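PDB 6IWF: ferric iron-binding protein HitA from Pseudomonas aeruginosa PAO1, which binds ferric iron, probably delivers it to an uptake transporter as a periplasmic solute-binding protein, and is involved in gallium internalization. Local coordinates for residues S171-N176 with M180-N185; K120-L125 with M190-N195; P79-L84 with Q243-M248; E252-I257 with K268-D273; K21-Q24 with Q30-I33. All blocks are in the same frame, centred on the assembly; numbering follows the deposited sequence.

Contact 1 (S171-N176 with M180-N185); sequences SIYTNN and MKAVEN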
# COMPACT_ATOMS: atom_id res chain seq x y z
N SER A 171 6.94 -20.20 -1.30
CA SER A 171 7.51 -20.19 0.04
C SER A 171 6.85 -19.09 0.85
O SER A 171 6.88 -17.92 0.46
CB SER A 171 9.02 -20.01 -0.01
OG SER A 171 9.62 -21.08 -0.72
N ILE A 172 6.24 -19.46 1.97
CA ILE A 172 5.45 -18.50 2.73
C ILE A 172 6.34 -17.78 3.72
O ILE A 172 7.04 -18.41 4.53
CB ILE A 172 4.26 -19.19 3.43
CG1 ILE A 172 3.25 -19.66 2.39
CG2 ILE A 172 3.62 -18.22 4.41
CD1 ILE A 172 2.10 -20.48 2.98
N TYR A 173 6.33 -16.46 3.65
CA TYR A 173 6.96 -15.58 4.62
C TYR A 173 5.88 -14.84 5.39
O TYR A 173 4.79 -14.57 4.86
CB TYR A 173 7.91 -14.58 3.94
CG TYR A 173 9.16 -15.25 3.45
CD1 TYR A 173 9.18 -15.93 2.24
CD2 TYR A 173 10.30 -15.28 4.24
CE1 TYR A 173 10.32 -16.58 1.81
CE2 TYR A 173 11.44 -15.93 3.81
CZ TYR A 173 11.44 -16.57 2.60
OH TYR A 173 12.58 -17.22 2.19
N THR A 174 6.15 -14.53 6.65
CA THR A 174 5.16 -13.80 7.43
C THR A 174 5.41 -12.30 7.44
O THR A 174 4.60 -11.56 8.00
CB THR A 174 5.11 -14.35 8.87
OG1 THR A 174 6.39 -14.22 9.47
CG2 THR A 174 4.72 -15.83 8.86
N ASN A 175 6.48 -11.84 6.79
CA ASN A 175 6.92 -10.46 6.89
C ASN A 175 7.59 -10.06 5.58
O ASN A 175 8.42 -10.82 5.07
CB ASN A 175 7.89 -10.31 8.07
CG ASN A 175 8.25 -8.88 8.36
OD1 ASN A 175 8.94 -8.23 7.57
ND2 ASN A 175 7.80 -8.37 9.51
N ASN A 176 7.26 -8.88 5.05
CA ASN A 176 7.85 -8.47 3.78
C ASN A 176 9.35 -8.22 3.92
O ASN A 176 10.12 -8.52 3.00
CB ASN A 176 7.17 -7.22 3.22
CG ASN A 176 5.78 -7.50 2.69
OD1 ASN A 176 5.59 -8.19 1.69
ND2 ASN A 176 4.77 -6.92 3.35
N MET A 180 12.30 -9.96 1.71
CA MET A 180 13.25 -9.16 0.94
C MET A 180 14.67 -9.47 1.35
O MET A 180 15.56 -9.62 0.51
CB MET A 180 12.94 -7.67 1.10
CG MET A 180 13.90 -6.72 0.37
SD MET A 180 13.68 -6.72 -1.43
CE MET A 180 15.13 -7.65 -1.95
N LYS A 181 14.92 -9.58 2.66
CA LYS A 181 16.26 -9.96 3.08
C LYS A 181 16.60 -11.38 2.65
O LYS A 181 17.76 -11.68 2.38
CB LYS A 181 16.41 -9.77 4.59
CG LYS A 181 16.48 -8.30 5.01
CD LYS A 181 16.49 -8.15 6.53
CE LYS A 181 16.67 -6.69 6.97
NZ LYS A 181 16.78 -6.56 8.47
N ALA A 182 15.60 -12.27 2.57
CA ALA A 182 15.87 -13.64 2.13
C ALA A 182 16.33 -13.68 0.68
O ALA A 182 17.20 -14.47 0.31
CB ALA A 182 14.64 -14.53 2.33
N VAL A 183 15.75 -12.83 -0.18
CA VAL A 183 16.26 -12.71 -1.54
C VAL A 183 17.67 -12.15 -1.53
O VAL A 183 18.57 -12.65 -2.21
CB VAL A 183 15.34 -11.85 -2.41
CG1 VAL A 183 15.94 -11.67 -3.82
CG2 VAL A 183 13.96 -12.46 -2.50
N GLU A 184 17.87 -11.07 -0.76
CA GLU A 184 19.17 -10.41 -0.72
C GLU A 184 20.25 -11.34 -0.19
O GLU A 184 21.40 -11.26 -0.64
CB GLU A 184 19.07 -9.14 0.13
CG GLU A 184 20.40 -8.43 0.34
CD GLU A 184 20.94 -7.83 -0.95
OE1 GLU A 184 20.13 -7.60 -1.88
OE2 GLU A 184 22.16 -7.59 -1.03
N ASN A 185 19.91 -12.22 0.74
CA ASN A 185 20.85 -13.12 1.39
C ASN A 185 20.94 -14.49 0.73
O ASN A 185 21.56 -15.40 1.28
CB ASN A 185 20.49 -13.30 2.86
CG ASN A 185 20.79 -12.06 3.68
OD1 ASN A 185 21.72 -11.30 3.37
ND2 ASN A 185 20.02 -11.84 4.74
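Met180 N donates to Asn176 O (2.9 Å, N-H...O angle 158°), an i to i+4 helical bond that ties the first residue of helix 176-184 to its next turn, where the two CA atoms are 6.1 Å apart. Just after strand 171-172, the Tyr173 side chain points to the helix. With CG anti to the carbonyl carbon (chi1 -73°), its ring reaches Ala182, further along the helix, whose methyl meets the phenol end: Ala182 CB is 3.4 Å from Tyr173 OH and 3.8 Å from Tyr173 CE2, an oblique approach. On the way the ring also touches Thr178 and Ala179. The turn between strand and helix is closed by Asn175 at the N-cap position, whose OD1 receives weak hydrogen bonds from Val177 N and Thr178 N. Met180 turns its sulfur end away from segment 171-176, to Trp198 and Leu201 of helix 196-205. Asn176 touches Tyr197, a ferric iron ligand with Tyr196, His12 and Glu60, although no iron is bound here. The chemistry is therefore split: the backbone bond and weak cap bonds support the start of the helix, the Ala182 methyl packs against the phenol end of Tyr173, and Asn176 in the first turn borders Tyr197 of the iron site.

Contact 2 (K120-L125 with M190-N195); sequences KSLMDL and MALINN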
# COMPACT_ATOMS: atom_id res chain seq x y z
N LYS A 120 7.49 -14.64 -16.90
CA LYS A 120 7.01 -13.57 -17.76
C LYS A 120 5.80 -12.86 -17.16
O LYS A 120 5.60 -11.66 -17.41
CB LYS A 120 6.64 -14.12 -19.15
CG LYS A 120 7.71 -14.99 -19.85
CD LYS A 120 9.15 -14.65 -19.45
CE LYS A 120 9.67 -13.37 -20.11
NZ LYS A 120 11.13 -13.20 -19.81
N SER A 121 5.01 -13.57 -16.36
CA SER A 121 3.79 -13.05 -15.76
C SER A 121 3.72 -13.52 -14.32
O SER A 121 4.21 -14.60 -13.99
CB SER A 121 2.54 -13.55 -16.52
OG SER A 121 1.34 -13.18 -15.87
N LEU A 122 3.07 -12.72 -13.46
CA LEU A 122 2.65 -13.22 -12.15
C LEU A 122 1.94 -14.55 -12.27
O LEU A 122 2.08 -15.44 -11.41
CB LEU A 122 1.72 -12.21 -11.49
CG LEU A 122 1.21 -12.57 -10.10
CD1 LEU A 122 2.36 -12.36 -9.12
CD2 LEU A 122 0.04 -11.68 -9.73
N MET A 123 1.15 -14.72 -13.34
CA MET A 123 0.32 -15.90 -13.46
C MET A 123 1.14 -17.16 -13.70
O MET A 123 0.64 -18.27 -13.46
CB MET A 123 -0.70 -15.69 -14.58
CG MET A 123 -1.56 -14.44 -14.43
SD MET A 123 -2.45 -14.38 -12.84
CE MET A 123 -3.53 -15.81 -13.02
N ASP A 124 2.41 -17.02 -14.13
CA ASP A 124 3.26 -18.18 -14.36
C ASP A 124 3.71 -18.85 -13.07
O ASP A 124 4.12 -20.01 -13.11
CB ASP A 124 4.47 -17.78 -15.20
CG ASP A 124 4.09 -17.35 -16.60
OD1 ASP A 124 3.16 -17.97 -17.18
OD2 ASP A 124 4.70 -16.41 -17.14
N LEU A 125 3.62 -18.15 -11.92
CA LEU A 125 4.19 -18.66 -10.67
C LEU A 125 3.38 -19.79 -10.06
O LEU A 125 3.82 -20.39 -9.07
CB LEU A 125 4.34 -17.50 -9.67
CG LEU A 125 5.49 -16.58 -10.05
CD1 LEU A 125 5.58 -15.40 -9.10
CD2 LEU A 125 6.81 -17.35 -10.06
N MET A 190 13.62 -15.39 -5.51
CA MET A 190 12.83 -14.20 -5.82
C MET A 190 11.73 -14.04 -4.78
O MET A 190 11.45 -14.94 -4.00
CB MET A 190 12.25 -14.28 -7.24
CG MET A 190 11.31 -15.42 -7.48
SD MET A 190 11.03 -15.73 -9.25
CE MET A 190 12.63 -15.59 -9.84
N ALA A 191 11.08 -12.87 -4.78
CA ALA A 191 9.95 -12.66 -3.88
C ALA A 191 9.01 -11.62 -4.46
O ALA A 191 9.45 -10.66 -5.10
CB ALA A 191 10.41 -12.22 -2.48
N LEU A 192 7.72 -11.82 -4.21
CA LEU A 192 6.66 -10.90 -4.60
C LEU A 192 6.47 -9.89 -3.48
O LEU A 192 6.10 -10.26 -2.37
CB LEU A 192 5.36 -11.68 -4.84
CG LEU A 192 5.39 -12.72 -5.96
CD1 LEU A 192 4.11 -13.51 -5.94
CD2 LEU A 192 5.56 -11.99 -7.30
N ILE A 193 6.74 -8.60 -3.76
CA ILE A 193 6.73 -7.55 -2.75
C ILE A 193 6.38 -6.22 -3.40
O ILE A 193 6.38 -6.09 -4.62
CB ILE A 193 8.09 -7.40 -2.02
CG1 ILE A 193 9.19 -7.11 -3.05
CG2 ILE A 193 8.42 -8.60 -1.16
CD1 ILE A 193 10.39 -6.40 -2.45
N ASN A 194 6.06 -5.23 -2.57
CA ASN A 194 5.95 -3.87 -3.06
C ASN A 194 7.34 -3.26 -3.22
O ASN A 194 8.29 -3.63 -2.52
CB ASN A 194 5.11 -3.03 -2.11
CG ASN A 194 3.63 -3.13 -2.41
OD1 ASN A 194 3.24 -3.31 -3.57
ND2 ASN A 194 2.81 -2.99 -1.39
N ASN A 195 7.43 -2.28 -4.13
CA ASN A 195 8.75 -1.79 -4.54
C ASN A 195 9.53 -1.18 -3.38
O ASN A 195 10.76 -1.27 -3.35
CB ASN A 195 8.58 -0.76 -5.66
CG ASN A 195 7.97 0.52 -5.16
OD1 ASN A 195 6.79 0.58 -4.82
ND2 ASN A 195 8.79 1.57 -5.09
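Leu192 meets two leucines of segment 120-125 at once, and its two methyls do nearly all the touching. Leu122 CD1 lies against both of them, 3.7 Å from Leu192 CD2 and 3.8 Å from Leu192 CD1, so that one methyl sits over the fork of the other side chain, the two chains lying at a slant. Leu125 comes in tip to tip: its CD1 is 3.9 Å from Leu192 CD2 and 4.0 Å from Leu192 CD1. The torsions differ accordingly. Leu122 has CG anti to the backbone N (chi1 -179°), which swings its end in from a CB that does not face the strand, whereas the CB of Leu125 already points at it. All three residues are buried and the contact is wholly apolar. Behind the leucines, polar bonds shape the loop that carries them. Ser121 OG accepts from Met123 N at 3.0 Å, an ST turn, and Asp124 OD2 receives Ser121 N from above the carboxylate plane, 40° out of it. Asp219 reinforces the turn by bonding Ser121 OG and Leu122 N, while Trp162 NE1 donates to Leu122 O. These bonds hold the 3-10 turn, from which Leu122 and the following Leu125 reach Leu192. Strand 190-194 lies between strands 97-108 and 134-136, antiparallel to the first and parallel to the second. Leu122 also packs on Gln146 and Val150 of helix 141-154, and helix 176-184 touches the strand through Ala191 and Ile193.

Contact 3 (P79-L84 with Q243-M248); sequences PETLAL and QFVAFM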
# COMPACT_ATOMS: atom_id res chain seq x y z
N PRO A 79 -13.17 20.67 -0.78
CA PRO A 79 -12.87 20.61 -2.22
C PRO A 79 -11.47 21.06 -2.57
O PRO A 79 -10.88 20.53 -3.52
CB PRO A 79 -13.94 21.54 -2.83
CG PRO A 79 -14.45 22.36 -1.68
CD PRO A 79 -14.36 21.48 -0.48
N GLU A 80 -10.91 22.02 -1.82
CA GLU A 80 -9.52 22.41 -2.04
C GLU A 80 -8.58 21.22 -1.86
O GLU A 80 -7.60 21.07 -2.60
CB GLU A 80 -9.12 23.54 -1.09
CG GLU A 80 -9.87 24.84 -1.32
CD GLU A 80 -11.16 24.94 -0.50
OE1 GLU A 80 -11.67 26.07 -0.36
OE2 GLU A 80 -11.67 23.91 -0.02
N THR A 81 -8.87 20.36 -0.87
CA THR A 81 -8.06 19.16 -0.68
C THR A 81 -8.24 18.18 -1.83
O THR A 81 -7.25 17.64 -2.36
CB THR A 81 -8.43 18.50 0.65
OG1 THR A 81 -8.22 19.45 1.70
CG2 THR A 81 -7.55 17.28 0.90
N LEU A 82 -9.49 17.93 -2.24
CA LEU A 82 -9.73 16.98 -3.33
C LEU A 82 -9.07 17.44 -4.63
O LEU A 82 -8.67 16.60 -5.45
CB LEU A 82 -11.23 16.79 -3.54
CG LEU A 82 -11.92 16.08 -2.37
CD1 LEU A 82 -13.40 16.30 -2.43
CD2 LEU A 82 -11.58 14.58 -2.37
N ALA A 83 -8.95 18.75 -4.82
CA ALA A 83 -8.35 19.26 -6.04
C ALA A 83 -6.85 18.98 -6.13
O ALA A 83 -6.25 19.18 -7.19
CB ALA A 83 -8.61 20.77 -6.15
N LEU A 84 -6.23 18.52 -5.04
CA LEU A 84 -4.79 18.29 -5.05
C LEU A 84 -4.39 16.97 -5.71
O LEU A 84 -3.20 16.77 -5.96
CB LEU A 84 -4.25 18.35 -3.62
CG LEU A 84 -4.37 19.70 -2.90
CD1 LEU A 84 -3.99 19.56 -1.44
CD2 LEU A 84 -3.51 20.78 -3.57
N GLN A 243 -7.29 20.40 8.01
CA GLN A 243 -6.00 21.03 7.78
C GLN A 243 -4.88 19.99 7.70
O GLN A 243 -3.96 20.10 6.87
CB GLN A 243 -5.72 22.02 8.90
CG GLN A 243 -4.50 22.87 8.73
CD GLN A 243 -4.44 23.93 9.81
OE1 GLN A 243 -5.45 24.24 10.44
NE2 GLN A 243 -3.24 24.47 10.04
N PHE A 244 -4.94 18.98 8.57
CA PHE A 244 -3.91 17.96 8.59
C PHE A 244 -3.88 17.17 7.28
O PHE A 244 -2.81 16.95 6.70
CB PHE A 244 -4.11 17.02 9.78
CG PHE A 244 -3.03 16.01 9.93
CD1 PHE A 244 -3.09 14.79 9.25
CD2 PHE A 244 -1.91 16.28 10.70
CE1 PHE A 244 -2.06 13.86 9.36
CE2 PHE A 244 -0.89 15.36 10.83
CZ PHE A 244 -0.97 14.14 10.16
N VAL A 245 -5.04 16.71 6.81
CA VAL A 245 -5.06 15.91 5.58
C VAL A 245 -4.62 16.76 4.40
O VAL A 245 -3.86 16.31 3.54
CB VAL A 245 -6.44 15.28 5.35
CG1 VAL A 245 -6.47 14.60 3.99
CG2 VAL A 245 -6.72 14.24 6.42
N ALA A 246 -5.04 18.03 4.37
CA ALA A 246 -4.55 18.94 3.33
C ALA A 246 -3.04 19.08 3.38
O ALA A 246 -2.37 19.13 2.34
CB ALA A 246 -5.24 20.29 3.47
N PHE A 247 -2.46 19.14 4.59
CA PHE A 247 -1.02 19.29 4.70
C PHE A 247 -0.29 18.03 4.23
O PHE A 247 0.83 18.12 3.71
CB PHE A 247 -0.65 19.65 6.14
CG PHE A 247 0.82 19.76 6.38
CD1 PHE A 247 1.50 20.92 6.03
CD2 PHE A 247 1.52 18.72 6.96
CE1 PHE A 247 2.86 21.02 6.24
CE2 PHE A 247 2.88 18.82 7.18
CZ PHE A 247 3.55 19.99 6.82
N MET A 248 -0.92 16.86 4.35
CA MET A 248 -0.29 15.64 3.84
C MET A 248 -0.07 15.72 2.34
O MET A 248 0.83 15.04 1.82
CB MET A 248 -1.15 14.42 4.18
CG MET A 248 -1.38 14.24 5.67
SD MET A 248 -2.42 12.77 5.93
CE MET A 248 -1.18 11.49 5.66
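Thr81 and Ala246 touch where two helices meet, each helix held in shape by backbone bonds, Ala83 N to Pro79 O in the short helix 79-82 and Phe247 N to Gln243 O in helix 238-248, both 2.9 Å. The threonine hydroxyl meets carbon across the contact: Thr81 OG1 is in van der Waals contact with Ala246 CB at 3.6 Å and, a little farther off, with Ala246 CA at 4.0 Å. The threonine divides its branches between two neighbours. Its OG1 stands anti to the carbonyl carbon (chi1 -58°) and comes down on Ala246, while CG2, on the other branch, reaches towards Val245 CG1 at 4.2 Å. Ala246 has just a methyl at this place, and the backbones come close: the CA atoms of Thr81 and Ala246 are 5.3 Å apart. One turn beyond, Leu84 leans in from the end of the short helix, its CD1 4.1 Å from Ala246 O, and it also packs on Leu249 and Arg267. Thr81 and Val245 both touch Ile97 of strand 97-108, and Val245 also touches Val56 of strand 56-59. Phe247 points away, to Ile19 and Ala22 of helix 13-27, and Phe244 stacks edge-to-face on Phe23. The arrangement is close packing of two helices through small side chains, Thr81 against Ala246, in an alpha/beta lobe of the periplasmic binding protein fold, at a distance from the iron ligands.

Contact 4 (E252-I257 with K268-D273); sequences EGQKAI and KGMQAD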
# COMPACT_ATOMS: atom_id res chain seq x y z
N GLU A 252 5.33 20.36 1.11
CA GLU A 252 6.13 20.05 2.28
C GLU A 252 5.73 18.71 2.90
O GLU A 252 6.58 17.93 3.33
CB GLU A 252 6.01 21.18 3.30
CG GLU A 252 6.73 20.94 4.60
CD GLU A 252 6.48 22.04 5.62
OE1 GLU A 252 5.83 23.05 5.26
OE2 GLU A 252 6.92 21.89 6.78
N GLY A 253 4.42 18.44 2.98
CA GLY A 253 3.98 17.19 3.57
C GLY A 253 4.36 15.98 2.73
O GLY A 253 4.87 14.99 3.24
N GLN A 254 4.12 16.07 1.42
CA GLN A 254 4.53 14.98 0.54
C GLN A 254 6.02 14.70 0.66
O GLN A 254 6.45 13.54 0.68
CB GLN A 254 4.16 15.30 -0.90
CG GLN A 254 2.66 15.38 -1.14
CD GLN A 254 2.06 14.03 -1.48
OE1 GLN A 254 2.12 13.60 -2.63
NE2 GLN A 254 1.48 13.37 -0.49
N LYS A 255 6.84 15.75 0.77
CA LYS A 255 8.28 15.53 0.88
C LYS A 255 8.62 14.84 2.20
O LYS A 255 9.45 13.92 2.22
CB LYS A 255 9.03 16.85 0.73
CG LYS A 255 8.96 17.41 -0.68
CD LYS A 255 10.13 18.33 -1.00
CE LYS A 255 10.42 18.33 -2.49
NZ LYS A 255 10.94 17.00 -2.95
N ALA A 256 7.97 15.23 3.30
CA ALA A 256 8.19 14.55 4.57
C ALA A 256 7.83 13.08 4.48
O ALA A 256 8.56 12.21 4.97
CB ALA A 256 7.38 15.23 5.68
N ILE A 257 6.69 12.78 3.85
CA ILE A 257 6.25 11.39 3.72
C ILE A 257 7.22 10.61 2.84
O ILE A 257 7.65 9.51 3.20
CB ILE A 257 4.82 11.34 3.17
CG1 ILE A 257 3.83 11.84 4.24
CG2 ILE A 257 4.45 9.95 2.71
CD1 ILE A 257 2.46 12.18 3.69
N LYS A 268 -0.80 16.29 -7.43
CA LYS A 268 -0.64 16.55 -8.85
C LYS A 268 0.57 17.45 -9.09
O LYS A 268 0.81 18.40 -8.35
CB LYS A 268 -1.90 17.21 -9.41
CG LYS A 268 -3.05 16.25 -9.60
CD LYS A 268 -4.11 16.83 -10.51
CE LYS A 268 -5.20 17.52 -9.71
NZ LYS A 268 -6.54 17.27 -10.31
N GLY A 269 1.33 17.13 -10.14
CA GLY A 269 2.48 17.92 -10.53
C GLY A 269 3.74 17.64 -9.76
O GLY A 269 4.77 18.28 -10.02
N MET A 270 3.71 16.71 -8.81
CA MET A 270 4.87 16.34 -8.04
C MET A 270 5.51 15.08 -8.62
O MET A 270 4.82 14.13 -9.00
CB MET A 270 4.48 16.11 -6.58
CG MET A 270 5.65 15.97 -5.66
SD MET A 270 5.23 16.62 -4.06
CE MET A 270 6.86 16.90 -3.39
N GLN A 271 6.83 15.09 -8.71
CA GLN A 271 7.57 13.94 -9.22
C GLN A 271 8.10 13.12 -8.05
O GLN A 271 8.37 13.65 -6.97
CB GLN A 271 8.73 14.37 -10.13
CG GLN A 271 8.34 15.38 -11.21
CD GLN A 271 7.50 14.77 -12.32
OE1 GLN A 271 7.95 13.87 -13.03
NE2 GLN A 271 6.26 15.25 -12.46
N ALA A 272 8.24 11.83 -8.29
CA ALA A 272 8.85 10.96 -7.30
C ALA A 272 10.37 11.12 -7.30
O ALA A 272 10.95 11.81 -8.16
CB ALA A 272 8.46 9.51 -7.55
N ASP A 273 11.01 10.50 -6.31
CA ASP A 273 12.44 10.26 -6.31
C ASP A 273 12.87 9.79 -7.69
O ASP A 273 12.32 8.81 -8.20
CB ASP A 273 12.80 9.20 -5.27
CG ASP A 273 14.31 9.02 -5.08
OD1 ASP A 273 15.08 9.16 -6.05
OD2 ASP A 273 14.72 8.71 -3.94
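Met270 reaches from the loop to helix 251-258 and lies aslant both Gln254 and Lys255, so that its sulfur and its methyl each have a different neighbour. Met270 SD faces the start of the glutamine chain, 3.6 Å from Gln254 CB and 4.1 Å from Gln254 CG. Met270 CE goes on to the lysine, 3.5 Å from Lys255 CG, a tight carbon pair, and 3.9 Å from Lys255 CE. In the methionine, CG anti to the backbone N (chi1 -170°), with a bend at chi2, brings the thioether to Gln254 and Lys255. Lys255 lays CG and CE against the methyl, and its bent last torsion (chi4 -68°) turns NZ back to it as well, at 4.1 Å from Met270 CE. The amide of Gln254 turns elsewhere: NE2 donates to Met248 O and Ile99 O, and OE1 accepts from Arg267 N, fixing this buried group and hence the CB and CG on which the sulfur rests. Pro265 of strand 264-265 packs on both Gln254 and Met270, while Lys255 is exposed to solvent. After strand 264-265, the loop 268-273 packs on helix 251-258 with one methionine making the contact, a loop-to-helix packing within a periplasmic binding protein fold.

Contact 5 (K21-Q24 with Q30-I33); sequences KAFQ and QVKI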
# COMPACT_ATOMS: atom_id res chain seq x y z
N LYS A 21 5.37 15.21 12.82
CA LYS A 21 6.35 16.21 13.24
C LYS A 21 6.28 17.45 12.36
O LYS A 21 6.27 18.58 12.86
CB LYS A 21 7.76 15.62 13.21
CG LYS A 21 8.85 16.54 13.77
CD LYS A 21 8.40 17.20 15.08
CE LYS A 21 9.59 17.49 16.00
NZ LYS A 21 9.30 18.61 16.95
N ALA A 22 6.21 17.26 11.04
CA ALA A 22 6.15 18.39 10.12
C ALA A 22 4.91 19.25 10.36
O ALA A 22 5.00 20.48 10.37
CB ALA A 22 6.20 17.91 8.67
N PHE A 23 3.75 18.62 10.56
CA PHE A 23 2.54 19.39 10.83
C PHE A 23 2.64 20.14 12.15
O PHE A 23 2.23 21.30 12.25
CB PHE A 23 1.32 18.45 10.85
CG PHE A 23 0.01 19.16 10.99
CD1 PHE A 23 -0.55 19.81 9.90
CD2 PHE A 23 -0.68 19.15 12.19
CE1 PHE A 23 -1.76 20.45 10.01
CE2 PHE A 23 -1.90 19.78 12.31
CZ PHE A 23 -2.44 20.44 11.22
N GLN A 24 3.17 19.47 13.19
CA GLN A 24 3.28 20.07 14.52
C GLN A 24 4.21 21.27 14.52
O GLN A 24 3.94 22.28 15.18
CB GLN A 24 3.76 19.00 15.50
CG GLN A 24 4.00 19.43 16.93
CD GLN A 24 4.22 18.23 17.85
OE1 GLN A 24 3.32 17.40 18.03
NE2 GLN A 24 5.42 18.14 18.42
N GLN A 30 -0.40 19.89 18.28
CA GLN A 30 0.22 18.64 18.68
C GLN A 30 -0.50 17.48 18.00
O GLN A 30 -1.72 17.51 17.84
CB GLN A 30 0.17 18.46 20.20
CG GLN A 30 0.42 19.73 20.99
CD GLN A 30 1.89 20.00 21.20
OE1 GLN A 30 2.75 19.29 20.67
NE2 GLN A 30 2.20 21.04 21.97
N VAL A 31 0.26 16.46 17.62
CA VAL A 31 -0.29 15.27 16.97
C VAL A 31 0.12 14.06 17.79
O VAL A 31 1.31 13.73 17.88
CB VAL A 31 0.19 15.13 15.52
CG1 VAL A 31 -0.35 13.83 14.93
CG2 VAL A 31 -0.25 16.32 14.68
N LYS A 32 -0.87 13.38 18.38
CA LYS A 32 -0.68 12.12 19.08
C LYS A 32 -0.94 10.98 18.10
O LYS A 32 -1.88 11.07 17.30
CB LYS A 32 -1.63 12.04 20.27
CG LYS A 32 -1.52 10.80 21.12
CD LYS A 32 -2.69 10.72 22.10
CE LYS A 32 -2.48 9.61 23.12
NZ LYS A 32 -1.90 8.38 22.50
N ILE A 33 -0.12 9.93 18.15
CA ILE A 33 -0.19 8.85 17.16
C ILE A 33 -0.56 7.53 17.84
O ILE A 33 0.16 7.06 18.73
CB ILE A 33 1.12 8.68 16.37
CG1 ILE A 33 1.48 9.98 15.65
CG2 ILE A 33 0.99 7.51 15.36
CD1 ILE A 33 2.72 9.86 14.79
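This is a helix-to-strand contact inside a beta-alpha-beta unit, strand 4-9, helix 13-27 and strand 30-35, made where the chain leaves the helix and enters its second strand. A side chain to backbone bond and an apolar pair carry it. Gln24 OE1 accepts from Val31 N (3.2 Å, N-H...O angle 160°), with the donor in the carbonyl plane and a C=O...N angle of 150°. The glutamine reaches the strand because CG is anti to the backbone N (chi1 177°) and the chain stays extended beyond CG, carrying the amide out from the helix to the start of the strand; the CA atoms of Gln24 and Gln30 are 5.4 Å apart. The bent Gln30 side chain lies obliquely across Gln24. Deeper in, Phe23 meets Val31: Phe23 CD2 is 3.8 Å from Val31 CG2, which comes to the ring obliquely, the two side chains crossing at about a right angle. One glutamine thus ties a strand N-H to the helix, while the neighbouring phenylalanine supplies the apolar side. Phe23 also packs on Leu5 of strand 4-9 and meets Phe244 edge-to-face, and Val31 touches Phe244 as well as Ala20. Strand 30-35 runs parallel to strand 4-9, bonded through Gln30 and Lys32 to Leu5 and Leu7; helix 13-27 packs on this strand pair, and helix 238-248 touches both helix 13-27 and strand 30-35 through Phe244.

Overall arrangement
The contacts fall into two groups. Contacts 1 and 2 touch, with centres about 13 Å apart, where Met180 and Val183 of helix 176-184 meet Ile193 and Ala191 of strand 190-194. Contacts 3, 4 and 5 form the second: Leu84 and Met248 link contact 3 to contact 4, Phe244 and Phe247 reach Phe23 and Ala22 of contact 5, and contacts 4 and 5 meet through Ala256 and Ala22. Contact 3 lies about 37 Å from contact 1 and about 35 Å from contact 2, centre to centre, across the chain's centre. The iron site adjoins the first group: the Asn176 side chain is about 3 Å from that of Tyr197, whereas contacts 3 to 5 lie away from it.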